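Local coordinates for glucoamylase (Thermoanaerobacterium thermosaccharolyticum, PDB 1LF6), which hydrolyses terminal alpha-1,4-linked glucose units one after another from the non-reducing ends of glucan chains, probably releasing beta-D-glucose, at residues Q434-E439 / L652-A657; I378-W383 / P388-I393; N44-K49 / A361-D366; A307-D310 / A316-A319. All coordinates share one frame; numbering follows the deposited sequence.

Contact 1: Q434-E439 / L652-A657; sequences QERWEE and LNWAHA
Arg-436 and Trp-654 carry this buried contact, the arginine crossing the end of the indole at about a right angle. From CB, which points toward helix 653-668, the chain places CG between the backbone N and the carbonyl carbon (chi1 72°), and CG then sits 4.1 Å above the plane of the neighbouring Trp-437 ring, over its centre. Beyond it the chain is extended: Arg-436 CD lies 4.1 Å from Trp-654 CH2, NE is hydrogen-bonded to Ser-535 OG, and CZ passes the same CH2 corner. At the tip, Arg-436 NH2 meets Trp-654 CZ2 at 3.4 Å, near the indole plane and at its edge, with the guanidinium turned 77° against the ring; NH1 forms a salt bridge with Glu-605. Trp-437 adds a lighter touch, its CZ3 lying 4.2 Å from Trp-654 CZ3. An alanine in place of Arg-436 would probably leave Glu-605 without its charge partner and uncover the Trp-437 face and the Trp-654 edge that the arginine packs against. One residue before Arg-436, the Glu-435 carboxylate, probably the catalytic base, takes the backbone N-H of Trp-437 and of Glu-439, bracing the type I turn from Glu-435 to Glu-438. On the loop that carries both probable catalytic glutamates, the arginine's charge is thus paired with Glu-605, and its NH2 lies beside the rim of the Trp-654 indole.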
loop_
_atom_site.group_PDB
_atom_site.type_symbol
_atom_site.label_atom_id
_atom_site.label_comp_id
_atom_site.label_asym_id
_atom_site.label_seq_id
_atom_site.Cartn_x
_atom_site.Cartn_y
_atom_site.Cartn_z
ATOM N N GLN A 434 21.319 3.046 8.403
ATOM C CA GLN A 434 20.210 2.257 8.899
ATOM C C GLN A 434 19.974 1.071 7.969
ATOM O O GLN A 434 20.234 1.153 6.764
ATOM C CB GLN A 434 18.948 3.121 9.024
ATOM C CG GLN A 434 18.558 3.862 7.774
ATOM C CD GLN A 434 17.560 4.981 8.039
ATOM O OE1 GLN A 434 16.901 5.459 7.122
ATOM N NE2 GLN A 434 17.458 5.410 9.291
ATOM N N GLU A 435 19.525 -0.043 8.546
ATOM C CA GLU A 435 19.240 -1.243 7.780
ATOM C C GLU A 435 17.843 -1.093 7.193
ATOM O O GLU A 435 17.224 -0.037 7.349
ATOM C CB GLU A 435 19.364 -2.488 8.663
ATOM C CG GLU A 435 18.930 -2.298 10.116
ATOM C CD GLU A 435 17.479 -1.852 10.252
ATOM O OE1 GLU A 435 17.230 -0.643 10.425
ATOM O OE2 GLU A 435 16.587 -2.716 10.182
ATOM N N ARG A 436 17.329 -2.129 6.539
ATOM C CA ARG A 436 16.034 -1.993 5.872
ATOM C C ARG A 436 14.785 -1.664 6.699
ATOM O O ARG A 436 13.775 -1.252 6.139
ATOM C CB ARG A 436 15.777 -3.208 4.974
ATOM C CG ARG A 436 15.473 -4.511 5.663
ATOM C CD ARG A 436 15.252 -5.588 4.605
ATOM N NE ARG A 436 14.770 -6.854 5.151
ATOM C CZ ARG A 436 14.314 -7.856 4.406
ATOM N NH1 ARG A 436 13.886 -8.974 4.977
ATOM N NH2 ARG A 436 14.283 -7.737 3.086
ATOM N N TRP A 437 14.834 -1.834 8.017
ATOM C CA TRP A 437 13.671 -1.493 8.823
ATOM C C TRP A 437 13.732 0.002 9.167
ATOM O O TRP A 437 12.844 0.536 9.831
ATOM C CB TRP A 437 13.619 -2.345 10.091
ATOM C CG TRP A 437 13.521 -3.836 9.823
ATOM C CD1 TRP A 437 14.155 -4.831 10.512
ATOM C CD2 TRP A 437 12.751 -4.493 8.797
ATOM N NE1 TRP A 437 13.839 -6.060 9.978
ATOM C CE2 TRP A 437 12.979 -5.882 8.926
ATOM C CE3 TRP A 437 11.894 -4.041 7.783
ATOM C CZ2 TRP A 437 12.382 -6.826 8.079
ATOM C CZ3 TRP A 437 11.299 -4.984 6.936
ATOM C CH2 TRP A 437 11.548 -6.360 7.093
ATOM N N GLU A 438 14.796 0.658 8.702
ATOM C CA GLU A 438 15.007 2.098 8.890
ATOM C C GLU A 438 15.142 2.540 10.343
ATOM O O GLU A 438 14.700 3.636 10.702
ATOM C CB GLU A 438 13.850 2.862 8.253
ATOM C CG GLU A 438 13.432 2.331 6.891
ATOM C CD GLU A 438 12.424 3.229 6.208
ATOM O OE1 GLU A 438 11.226 3.175 6.563
ATOM O OE2 GLU A 438 12.839 4.009 5.326
ATOM N N GLU A 439 15.775 1.720 11.175
ATOM C CA GLU A 439 15.873 2.048 12.595
ATOM C C GLU A 439 17.252 2.144 13.229
ATOM O O GLU A 439 17.451 2.904 14.175
ATOM C CB GLU A 439 15.050 1.026 13.389
ATOM C CG GLU A 439 13.652 0.812 12.819
ATOM C CD GLU A 439 12.914 -0.339 13.481
ATOM O OE1 GLU A 439 13.559 -1.364 13.791
ATOM O OE2 GLU A 439 11.686 -0.229 13.669
ATOM N N LEU A 652 0.144 -4.171 1.323
ATOM C CA LEU A 652 1.576 -3.872 1.405
ATOM C C LEU A 652 2.113 -4.349 0.063
ATOM O O LEU A 652 2.251 -5.552 -0.173
ATOM C CB LEU A 652 2.262 -4.634 2.552
ATOM C CG LEU A 652 3.749 -4.301 2.747
ATOM C CD1 LEU A 652 3.895 -2.844 3.172
ATOM C CD2 LEU A 652 4.370 -5.200 3.796
ATOM N N ASN A 653 2.393 -3.400 -0.819
ATOM C CA ASN A 653 2.860 -3.714 -2.162
ATOM C C ASN A 653 4.061 -4.646 -2.234
ATOM O O ASN A 653 4.116 -5.523 -3.095
ATOM C CB ASN A 653 3.123 -2.416 -2.929
ATOM C CG ASN A 653 1.843 -1.621 -3.164
ATOM O OD1 ASN A 653 0.746 -2.190 -3.189
ATOM N ND2 ASN A 653 1.973 -0.315 -3.350
ATOM N N TRP A 654 5.011 -4.468 -1.327
ATOM C CA TRP A 654 6.191 -5.317 -1.284
ATOM C C TRP A 654 5.791 -6.775 -1.007
ATOM O O TRP A 654 6.367 -7.712 -1.584
ATOM C CB TRP A 654 7.141 -4.781 -0.207
ATOM C CG TRP A 654 8.435 -5.514 -0.040
ATOM C CD1 TRP A 654 8.898 -6.571 -0.776
ATOM C CD2 TRP A 654 9.418 -5.266 0.967
ATOM N NE1 TRP A 654 10.110 -6.999 -0.282
ATOM C CE2 TRP A 654 10.451 -6.214 0.788
ATOM C CE3 TRP A 654 9.527 -4.333 2.008
ATOM C CZ2 TRP A 654 11.578 -6.254 1.615
ATOM C CZ3 TRP A 654 10.642 -4.373 2.828
ATOM C CH2 TRP A 654 11.655 -5.328 2.627
ATOM N N ALA A 655 4.797 -6.972 -0.143
ATOM C CA ALA A 655 4.344 -8.320 0.183
ATOM C C ALA A 655 3.661 -8.983 -1.022
ATOM O O ALA A 655 3.811 -10.182 -1.252
ATOM C CB ALA A 655 3.391 -8.279 1.368
ATOM N N HIS A 656 2.900 -8.206 -1.780
ATOM C CA HIS A 656 2.240 -8.744 -2.962
ATOM C C HIS A 656 3.284 -9.082 -4.015
ATOM O O HIS A 656 3.151 -10.068 -4.741
ATOM C CB HIS A 656 1.218 -7.741 -3.499
ATOM C CG HIS A 656 -0.099 -7.803 -2.789
ATOM N ND1 HIS A 656 -1.007 -8.819 -3.002
ATOM C CD2 HIS A 656 -0.623 -7.032 -1.807
ATOM C CE1 HIS A 656 -2.031 -8.674 -2.178
ATOM N NE2 HIS A 656 -1.822 -7.598 -1.441
ATOM N N ALA A 657 4.331 -8.266 -4.083
ATOM C CA ALA A 657 5.410 -8.492 -5.030
ATOM C C ALA A 657 6.126 -9.776 -4.624
ATOM O O ALA A 657 6.484 -10.601 -5.469
ATOM C CB ALA A 657 6.380 -7.308 -5.017
#

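Contact 2: I378-W383 / P388-I393; sequences IPQNTW and PYWTGI
Pro-388 begins the pairing with 378-383: its CB rests on Pro-379 CB at 3.8 Å, and its CA lies against the methyl of Thr-382, its partner in a single antiparallel bridge, a non-hydrogen-bonded pair. Tyr-389 follows with the backbone bond beside this bridge, Tyr-389 N to Asn-381 O at 3.0 Å and nearly straight (165°). Its CG stands opposite the backbone N (chi1 -180°), which swings the ring to the indole of Trp-383 in an offset edge-to-face pair, centroids of the Tyr-389 ring and the Trp-383 six-membered ring 5.1 Å apart and planes at 74°. The CD2-CE2 edge of the tyrosine points at the indole face, while CE1 lies over the centre of the Trp-390 ring. Lys-387 makes a cation-pi contact with Trp-383; an alanine in place of Trp-383 would probably leave that lysine without its aromatic partner and the Tyr-389 ring freer to turn. Trp-390 runs alongside Gln-380, its CB 3.4 Å from Gln-380 CD. Gly-392 closes the walk: its carbonyl O accepts from water 1 at 2.7 Å and water 2 at 2.9 Å, which link it to Ile-378 O and Gln-380 N. Apolar stacking thus holds one end of this loop and water the other, and between them lies Gln-380, whose side chain packs close to Glu-438, the probable proton donor.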
loop_
_atom_site.group_PDB
_atom_site.type_symbol
_atom_site.label_atom_id
_atom_site.label_comp_id
_atom_site.label_asym_id
_atom_site.label_seq_id
_atom_site.Cartn_x
_atom_site.Cartn_y
_atom_site.Cartn_z
ATOM N N ILE A 378 20.552 7.983 -3.535
ATOM C CA ILE A 378 19.163 7.655 -3.226
ATOM C C ILE A 378 18.813 8.042 -1.789
ATOM O O ILE A 378 19.337 7.462 -0.836
ATOM C CB ILE A 378 18.885 6.139 -3.388
ATOM C CG1 ILE A 378 19.111 5.707 -4.848
ATOM C CG2 ILE A 378 17.447 5.822 -2.956
ATOM C CD1 ILE A 378 18.137 6.327 -5.833
ATOM N N PRO A 379 17.928 9.033 -1.612
ATOM C CA PRO A 379 17.561 9.420 -0.240
ATOM C C PRO A 379 16.691 8.336 0.409
ATOM O O PRO A 379 16.124 7.500 -0.298
ATOM C CB PRO A 379 16.827 10.749 -0.436
ATOM C CG PRO A 379 16.241 10.619 -1.809
ATOM C CD PRO A 379 17.320 9.929 -2.609
ATOM N N GLN A 380 16.604 8.337 1.741
ATOM C CA GLN A 380 15.817 7.335 2.459
ATOM C C GLN A 380 14.549 7.017 1.677
ATOM O O GLN A 380 14.236 5.856 1.432
ATOM C CB GLN A 380 15.450 7.820 3.867
ATOM C CG GLN A 380 14.642 6.794 4.661
ATOM C CD GLN A 380 14.535 7.121 6.147
ATOM O OE1 GLN A 380 13.845 6.453 6.886
ATOM N NE2 GLN A 380 15.216 8.144 6.577
ATOM N N ASN A 381 13.834 8.067 1.289
ATOM C CA ASN A 381 12.625 7.939 0.495
ATOM C C ASN A 381 12.330 9.294 -0.136
ATOM O O ASN A 381 12.928 10.304 0.236
ATOM C CB ASN A 381 11.441 7.445 1.348
ATOM C CG ASN A 381 11.223 8.278 2.603
ATOM O OD1 ASN A 381 10.718 7.781 3.609
ATOM N ND2 ASN A 381 11.589 9.545 2.544
ATOM N N THR A 382 11.424 9.310 -1.104
ATOM C CA THR A 382 11.074 10.549 -1.784
ATOM C C THR A 382 9.577 10.633 -2.021
ATOM O O THR A 382 8.874 9.619 -1.984
ATOM C CB THR A 382 11.733 10.632 -3.170
ATOM O OG1 THR A 382 11.326 9.497 -3.940
ATOM C CG2 THR A 382 13.248 10.649 -3.064
ATOM N N TRP A 383 9.094 11.847 -2.269
ATOM C CA TRP A 383 7.690 12.036 -2.592
ATOM C C TRP A 383 7.613 11.510 -4.018
ATOM O O TRP A 383 8.645 11.340 -4.671
ATOM C CB TRP A 383 7.320 13.517 -2.596
ATOM C CG TRP A 383 7.517 14.195 -1.295
ATOM C CD1 TRP A 383 8.668 14.758 -0.830
ATOM C CD2 TRP A 383 6.527 14.404 -0.286
ATOM N NE1 TRP A 383 8.456 15.314 0.410
ATOM C CE2 TRP A 383 7.148 15.110 0.768
ATOM C CE3 TRP A 383 5.172 14.063 -0.169
ATOM C CZ2 TRP A 383 6.461 15.485 1.929
ATOM C CZ3 TRP A 383 4.488 14.433 0.983
ATOM C CH2 TRP A 383 5.136 15.140 2.018
ATOM N N PRO A 388 13.318 14.584 -2.237
ATOM C CA PRO A 388 13.643 13.812 -1.036
ATOM C C PRO A 388 12.758 14.157 0.156
ATOM O O PRO A 388 12.367 15.310 0.345
ATOM C CB PRO A 388 15.120 14.139 -0.801
ATOM C CG PRO A 388 15.279 15.501 -1.415
ATOM C CD PRO A 388 14.473 15.385 -2.681
ATOM N N TYR A 389 12.434 13.138 0.948
ATOM C CA TYR A 389 11.606 13.303 2.138
ATOM C C TYR A 389 12.505 13.076 3.348
ATOM O O TYR A 389 13.103 14.020 3.856
ATOM C CB TYR A 389 10.454 12.293 2.121
ATOM C CG TYR A 389 9.524 12.384 3.310
ATOM C CD1 TYR A 389 9.714 11.582 4.436
ATOM C CD2 TYR A 389 8.459 13.281 3.315
ATOM C CE1 TYR A 389 8.862 11.675 5.541
ATOM C CE2 TYR A 389 7.604 13.386 4.412
ATOM C CZ TYR A 389 7.810 12.582 5.520
ATOM O OH TYR A 389 6.978 12.693 6.612
ATOM N N TRP A 390 12.612 11.831 3.802
ATOM C CA TRP A 390 13.476 11.528 4.939
ATOM C C TRP A 390 14.925 11.522 4.465
ATOM O O TRP A 390 15.200 11.308 3.280
ATOM C CB TRP A 390 13.115 10.177 5.559
ATOM C CG TRP A 390 12.129 10.236 6.710
ATOM C CD1 TRP A 390 11.552 9.168 7.338
ATOM C CD2 TRP A 390 11.623 11.408 7.376
ATOM N NE1 TRP A 390 10.722 9.595 8.346
ATOM C CE2 TRP A 390 10.746 10.964 8.393
ATOM C CE3 TRP A 390 11.824 12.788 7.214
ATOM C CZ2 TRP A 390 10.070 11.849 9.243
ATOM C CZ3 TRP A 390 11.152 13.668 8.061
ATOM C CH2 TRP A 390 10.285 13.192 9.063
ATOM N N THR A 391 15.853 11.742 5.391
ATOM C CA THR A 391 17.261 11.813 5.032
ATOM C C THR A 391 18.144 10.726 5.629
ATOM O O THR A 391 19.340 10.932 5.822
ATOM C CB THR A 391 17.843 13.192 5.414
ATOM O OG1 THR A 391 19.166 13.321 4.873
ATOM C CG2 THR A 391 17.894 13.345 6.935
ATOM N N GLY A 392 17.557 9.571 5.924
ATOM C CA GLY A 392 18.342 8.480 6.463
ATOM C C GLY A 392 19.221 7.916 5.360
ATOM O O GLY A 392 18.892 8.031 4.179
ATOM N N ILE A 393 20.343 7.313 5.738
ATOM C CA ILE A 393 21.259 6.731 4.770
ATOM C C ILE A 393 21.180 5.203 4.780
ATOM O O ILE A 393 21.709 4.550 5.679
ATOM C CB ILE A 393 22.717 7.150 5.068
ATOM C CG1 ILE A 393 22.840 8.679 5.022
ATOM C CG2 ILE A 393 23.665 6.481 4.080
ATOM C CD1 ILE A 393 22.432 9.309 3.694
HETATM O O HOH W 1 19.261 6.472 1.952
HETATM O O HOH W 2 18.878 10.291 2.405
#

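Contact 3: N44-K49 / A361-D366; sequences NNYVSK and ANRSLD
Tyr-46 and Arg-363 are aimed at each other by their torsions: in the tyrosine CG is turned opposite the carbonyl carbon (chi1 -64°), which directs the ring toward helix 358-375, and in the arginine a bend at chi3 (-50°) turns the guanidinium so that it presents a face to the incoming phenol. The two side chains come from opposite directions. Tyr-46 OH hangs 3.0 Å above the guanidinium plane, offset toward the rim on the NH1 side, with CZ of Arg-363 at 3.4 Å; ring and guanidinium planes stand 79° apart, so the phenol meets the flat cation end-on. The separation of Tyr-46 OH and Arg-363 NH1, 3.0 Å, is short, but the angle is too poor for a hydrogen bond, and both groups bond instead to a third residue: Glu-309 is hydrogen-bonded through OE1 to Tyr-46 OH and salt-bridged through OE2 to Arg-363 NH1. At the root of the tyrosine, Lys-49 NZ donates to Tyr-46 O at 2.6 Å, closing the loop between strands 39-42 and 51-55, while Lys-314 makes a cation-pi contact with the ring. On the helix, Ser-364 OG turns back to its own backbone and donates to Ala-361 O. The contact joins the N-terminal beta-sandwich domain to helix 358-375 of the (alpha/alpha) barrel. Its chemistry is that of a small charged cluster in which the phenol oxygen over the cation's face is probably mildly favourable, and one shared carboxylate ties both side chains together across the domain boundary.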
loop_
_atom_site.group_PDB
_atom_site.type_symbol
_atom_site.label_atom_id
_atom_site.label_comp_id
_atom_site.label_asym_id
_atom_site.label_seq_id
_atom_site.Cartn_x
_atom_site.Cartn_y
_atom_site.Cartn_z
ATOM N N ASN A 44 -7.068 1.499 -15.569
ATOM C CA ASN A 44 -5.767 1.073 -16.067
ATOM C C ASN A 44 -5.297 1.947 -17.239
ATOM O O ASN A 44 -5.060 1.468 -18.349
ATOM C CB ASN A 44 -5.826 -0.413 -16.459
ATOM C CG ASN A 44 -4.551 -0.905 -17.123
ATOM O OD1 ASN A 44 -3.448 -0.491 -16.777
ATOM N ND2 ASN A 44 -4.703 -1.809 -18.080
ATOM N N ASN A 45 -5.193 3.245 -16.974
ATOM C CA ASN A 45 -4.719 4.216 -17.957
ATOM C C ASN A 45 -4.258 5.459 -17.206
ATOM O O ASN A 45 -4.544 5.606 -16.018
ATOM C CB ASN A 45 -5.813 4.574 -18.987
ATOM C CG ASN A 45 -7.022 5.270 -18.371
ATOM O OD1 ASN A 45 -8.113 4.709 -18.323
ATOM N ND2 ASN A 45 -6.836 6.503 -17.919
ATOM N N TYR A 46 -3.551 6.349 -17.891
ATOM C CA TYR A 46 -3.039 7.558 -17.255
ATOM C C TYR A 46 -3.970 8.763 -17.305
ATOM O O TYR A 46 -3.731 9.769 -16.635
ATOM C CB TYR A 46 -1.677 7.922 -17.858
ATOM C CG TYR A 46 -0.613 6.878 -17.582
ATOM C CD1 TYR A 46 -0.208 5.979 -18.570
ATOM C CD2 TYR A 46 -0.043 6.764 -16.315
ATOM C CE1 TYR A 46 0.741 4.988 -18.298
ATOM C CE2 TYR A 46 0.900 5.781 -16.032
ATOM C CZ TYR A 46 1.290 4.899 -17.021
ATOM O OH TYR A 46 2.227 3.933 -16.731
ATOM N N VAL A 47 -5.043 8.652 -18.081
ATOM C CA VAL A 47 -6.009 9.735 -18.215
ATOM C C VAL A 47 -6.846 9.914 -16.948
ATOM O O VAL A 47 -6.912 11.011 -16.392
ATOM C CB VAL A 47 -6.964 9.483 -19.406
ATOM C CG1 VAL A 47 -7.887 10.682 -19.595
ATOM C CG2 VAL A 47 -6.159 9.218 -20.675
ATOM N N SER A 48 -7.485 8.837 -16.500
ATOM C CA SER A 48 -8.324 8.881 -15.305
ATOM C C SER A 48 -7.451 8.878 -14.054
ATOM O O SER A 48 -7.039 7.818 -13.579
ATOM C CB SER A 48 -9.268 7.678 -15.282
ATOM O OG SER A 48 -10.129 7.729 -14.151
ATOM N N LYS A 49 -7.179 10.069 -13.529
ATOM C CA LYS A 49 -6.338 10.214 -12.350
ATOM C C LYS A 49 -7.111 10.175 -11.034
ATOM O O LYS A 49 -7.091 11.127 -10.257
ATOM C CB LYS A 49 -5.525 11.509 -12.446
ATOM C CG LYS A 49 -4.674 11.620 -13.711
ATOM C CD LYS A 49 -3.649 12.740 -13.573
ATOM C CE LYS A 49 -3.046 13.137 -14.912
ATOM N NZ LYS A 49 -2.656 11.994 -15.769
ATOM N N ALA A 361 8.711 -2.186 -15.001
ATOM C CA ALA A 361 9.957 -2.252 -14.249
ATOM C C ALA A 361 10.925 -1.177 -14.749
ATOM O O ALA A 361 11.583 -0.502 -13.954
ATOM C CB ALA A 361 10.581 -3.626 -14.392
ATOM N N ASN A 362 11.007 -1.013 -16.070
ATOM C CA ASN A 362 11.895 -0.007 -16.652
ATOM C C ASN A 362 11.488 1.410 -16.285
ATOM O O ASN A 362 12.341 2.271 -16.069
ATOM C CB ASN A 362 11.945 -0.140 -18.176
ATOM C CG ASN A 362 13.059 -1.051 -18.635
ATOM O OD1 ASN A 362 14.226 -0.830 -18.307
ATOM N ND2 ASN A 362 12.711 -2.081 -19.397
ATOM N N ARG A 363 10.185 1.656 -16.225
ATOM C CA ARG A 363 9.708 2.977 -15.864
ATOM C C ARG A 363 10.110 3.264 -14.419
ATOM O O ARG A 363 10.487 4.387 -14.083
ATOM C CB ARG A 363 8.192 3.041 -16.011
ATOM C CG ARG A 363 7.689 4.363 -16.562
ATOM C CD ARG A 363 6.198 4.283 -16.838
ATOM N NE ARG A 363 5.878 3.095 -17.618
ATOM C CZ ARG A 363 5.105 2.100 -17.193
ATOM N NH1 ARG A 363 4.561 2.144 -15.986
ATOM N NH2 ARG A 363 4.882 1.055 -17.980
ATOM N N SER A 364 10.036 2.249 -13.561
ATOM C CA SER A 364 10.408 2.451 -12.167
ATOM C C SER A 364 11.914 2.699 -12.083
ATOM O O SER A 364 12.370 3.501 -11.266
ATOM C CB SER A 364 10.003 1.244 -11.310
ATOM O OG SER A 364 10.901 0.161 -11.456
ATOM N N LEU A 365 12.690 2.027 -12.932
ATOM C CA LEU A 365 14.137 2.226 -12.930
ATOM C C LEU A 365 14.455 3.637 -13.405
ATOM O O LEU A 365 15.304 4.322 -12.823
ATOM C CB LEU A 365 14.840 1.208 -13.832
ATOM C CG LEU A 365 16.371 1.282 -13.872
ATOM C CD1 LEU A 365 16.935 1.107 -12.470
ATOM C CD2 LEU A 365 16.922 0.202 -14.803
ATOM N N ASP A 366 13.774 4.073 -14.460
ATOM C CA ASP A 366 13.990 5.414 -14.989
ATOM C C ASP A 366 13.592 6.486 -13.979
ATOM O O ASP A 366 14.131 7.592 -13.993
ATOM C CB ASP A 366 13.217 5.589 -16.296
ATOM C CG ASP A 366 13.926 4.943 -17.467
ATOM O OD1 ASP A 366 13.246 4.328 -18.313
ATOM O OD2 ASP A 366 15.169 5.059 -17.539
#

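Contact 4: A307-D310 / A316-A319; sequences ASED and AYIA
A hairpin-like loop between helices 296-306 and 342-355 brings these segments together, its two arms joined by a single antiparallel bridge with Glu-309 and Tyr-317 as a non-hydrogen-bonded pair. The backbone bonds flank them: Ile-318 N donates to Ser-308 O and Asp-310 N to Ala-316 O, each at 3.1 Å, the first the straighter (163° against 152°). Each of these carbonyls also receives a CA-H...O contact, from Tyr-317 CA at 3.4 Å to Ser-308 O and from Glu-309 CA at 3.5 Å to Ala-316 O. Glu-309 has its CG opposite the backbone N (chi1 173°) and an extended chain, so CG lies over one face of the Tyr-317 ring, toward its rim. There it makes a CH-pi contact 4.2 Å from the ring centroid, and the carboxylate continues almost parallel to the ring. Water 3 spans the tips, donating to Glu-309 OE1 at 2.6 Å and accepting from Tyr-317 OH at 2.8 Å. Glu-309 OE2 takes the N-H of Gly-315, and the same carboxylate also binds Tyr-46 OH and Arg-363; Asp-310 OD2 accepts from Asn-313 N, so both acids hold the loop itself. Beyond the bridge, the Tyr-317 ring packs against Ser-360 and Ser-364 of helix 358-375 and Leu-345 and Phe-352 of helix 342-355, Ser-308 OG is bonded back to Ile-304 O of helix 296-306, and Asp-310 OD1 reaches Ile-67 N, between strands 58-63 and 70-80.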
loop_
_atom_site.group_PDB
_atom_site.type_symbol
_atom_site.label_atom_id
_atom_site.label_comp_id
_atom_site.label_asym_id
_atom_site.label_seq_id
_atom_site.Cartn_x
_atom_site.Cartn_y
_atom_site.Cartn_z
ATOM N N ALA A 307 -1.684 -0.664 -10.205
ATOM C CA ALA A 307 -2.498 0.457 -9.748
ATOM C C ALA A 307 -1.819 1.323 -8.683
ATOM O O ALA A 307 -2.415 2.291 -8.204
ATOM C CB ALA A 307 -3.828 -0.064 -9.212
ATOM N N SER A 308 -0.578 0.995 -8.325
ATOM C CA SER A 308 0.136 1.756 -7.291
ATOM C C SER A 308 1.136 2.772 -7.836
ATOM O O SER A 308 1.948 3.325 -7.090
ATOM C CB SER A 308 0.848 0.795 -6.333
ATOM O OG SER A 308 -0.093 -0.000 -5.634
ATOM N N GLU A 309 1.074 3.012 -9.142
ATOM C CA GLU A 309 1.962 3.972 -9.785
ATOM C C GLU A 309 1.261 5.323 -9.895
ATOM O O GLU A 309 0.058 5.376 -10.134
ATOM C CB GLU A 309 2.333 3.489 -11.194
ATOM C CG GLU A 309 3.133 4.488 -12.026
ATOM C CD GLU A 309 3.373 4.021 -13.457
ATOM O OE1 GLU A 309 2.414 3.536 -14.093
ATOM O OE2 GLU A 309 4.512 4.152 -13.948
ATOM N N ASP A 310 1.996 6.415 -9.706
ATOM C CA ASP A 310 1.375 7.718 -9.867
ATOM C C ASP A 310 1.177 7.844 -11.372
ATOM O O ASP A 310 1.931 7.258 -12.152
ATOM C CB ASP A 310 2.273 8.851 -9.366
ATOM C CG ASP A 310 1.594 10.221 -9.478
ATOM O OD1 ASP A 310 0.472 10.374 -8.946
ATOM O OD2 ASP A 310 2.179 11.131 -10.099
ATOM N N ALA A 316 6.869 6.063 -10.308
ATOM C CA ALA A 316 6.748 6.294 -8.872
ATOM C C ALA A 316 5.739 5.335 -8.238
ATOM O O ALA A 316 4.548 5.619 -8.198
ATOM C CB ALA A 316 6.324 7.728 -8.617
ATOM N N TYR A 317 6.216 4.196 -7.749
ATOM C CA TYR A 317 5.338 3.221 -7.110
ATOM C C TYR A 317 5.409 3.405 -5.600
ATOM O O TYR A 317 6.498 3.422 -5.023
ATOM C CB TYR A 317 5.759 1.802 -7.499
ATOM C CG TYR A 317 5.371 1.449 -8.915
ATOM C CD1 TYR A 317 4.093 0.977 -9.206
ATOM C CD2 TYR A 317 6.255 1.660 -9.975
ATOM C CE1 TYR A 317 3.698 0.726 -10.517
ATOM C CE2 TYR A 317 5.868 1.414 -11.297
ATOM C CZ TYR A 317 4.590 0.952 -11.556
ATOM O OH TYR A 317 4.190 0.736 -12.860
ATOM N N ILE A 318 4.253 3.549 -4.963
ATOM C CA ILE A 318 4.214 3.747 -3.519
ATOM C C ILE A 318 4.229 2.443 -2.728
ATOM O O ILE A 318 4.045 1.359 -3.282
ATOM C CB ILE A 318 2.990 4.589 -3.101
ATOM C CG1 ILE A 318 1.695 3.887 -3.508
ATOM C CG2 ILE A 318 3.071 5.973 -3.743
ATOM C CD1 ILE A 318 0.449 4.557 -2.953
ATOM N N ALA A 319 4.448 2.564 -1.424
ATOM C CA ALA A 319 4.527 1.409 -0.536
ATOM C C ALA A 319 3.173 0.774 -0.223
ATOM O O ALA A 319 3.069 -0.447 -0.112
ATOM C CB ALA A 319 5.233 1.808 0.758
HETATM O O HOH W 3 1.493 1.139 -13.496
#

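Overall arrangement
Contacts 1 and 2 meet at the probable active site: Gln-434 N lies 3.1 Å from Ile-393 O, probably a hydrogen bond, and the Gln-380 side chain comes within about 3 Å of that of Glu-438, the probable proton donor. The side chains of Trp-437 and Trp-325, a probable substrate-binding residue, are about 12 Å apart. Contact 4 is joined to the helix of contact 1 by Asn-653, whose ND2 is 2.7 Å from Ile-318 O. Glu-309 of contact 4 binds both Tyr-46 and Arg-363 of contact 3, the centres of the two contacts about 8 Å apart. Contact 3, on the domain boundary, has its centre about 22 Å from that of contact 1, and contact 4 lies between.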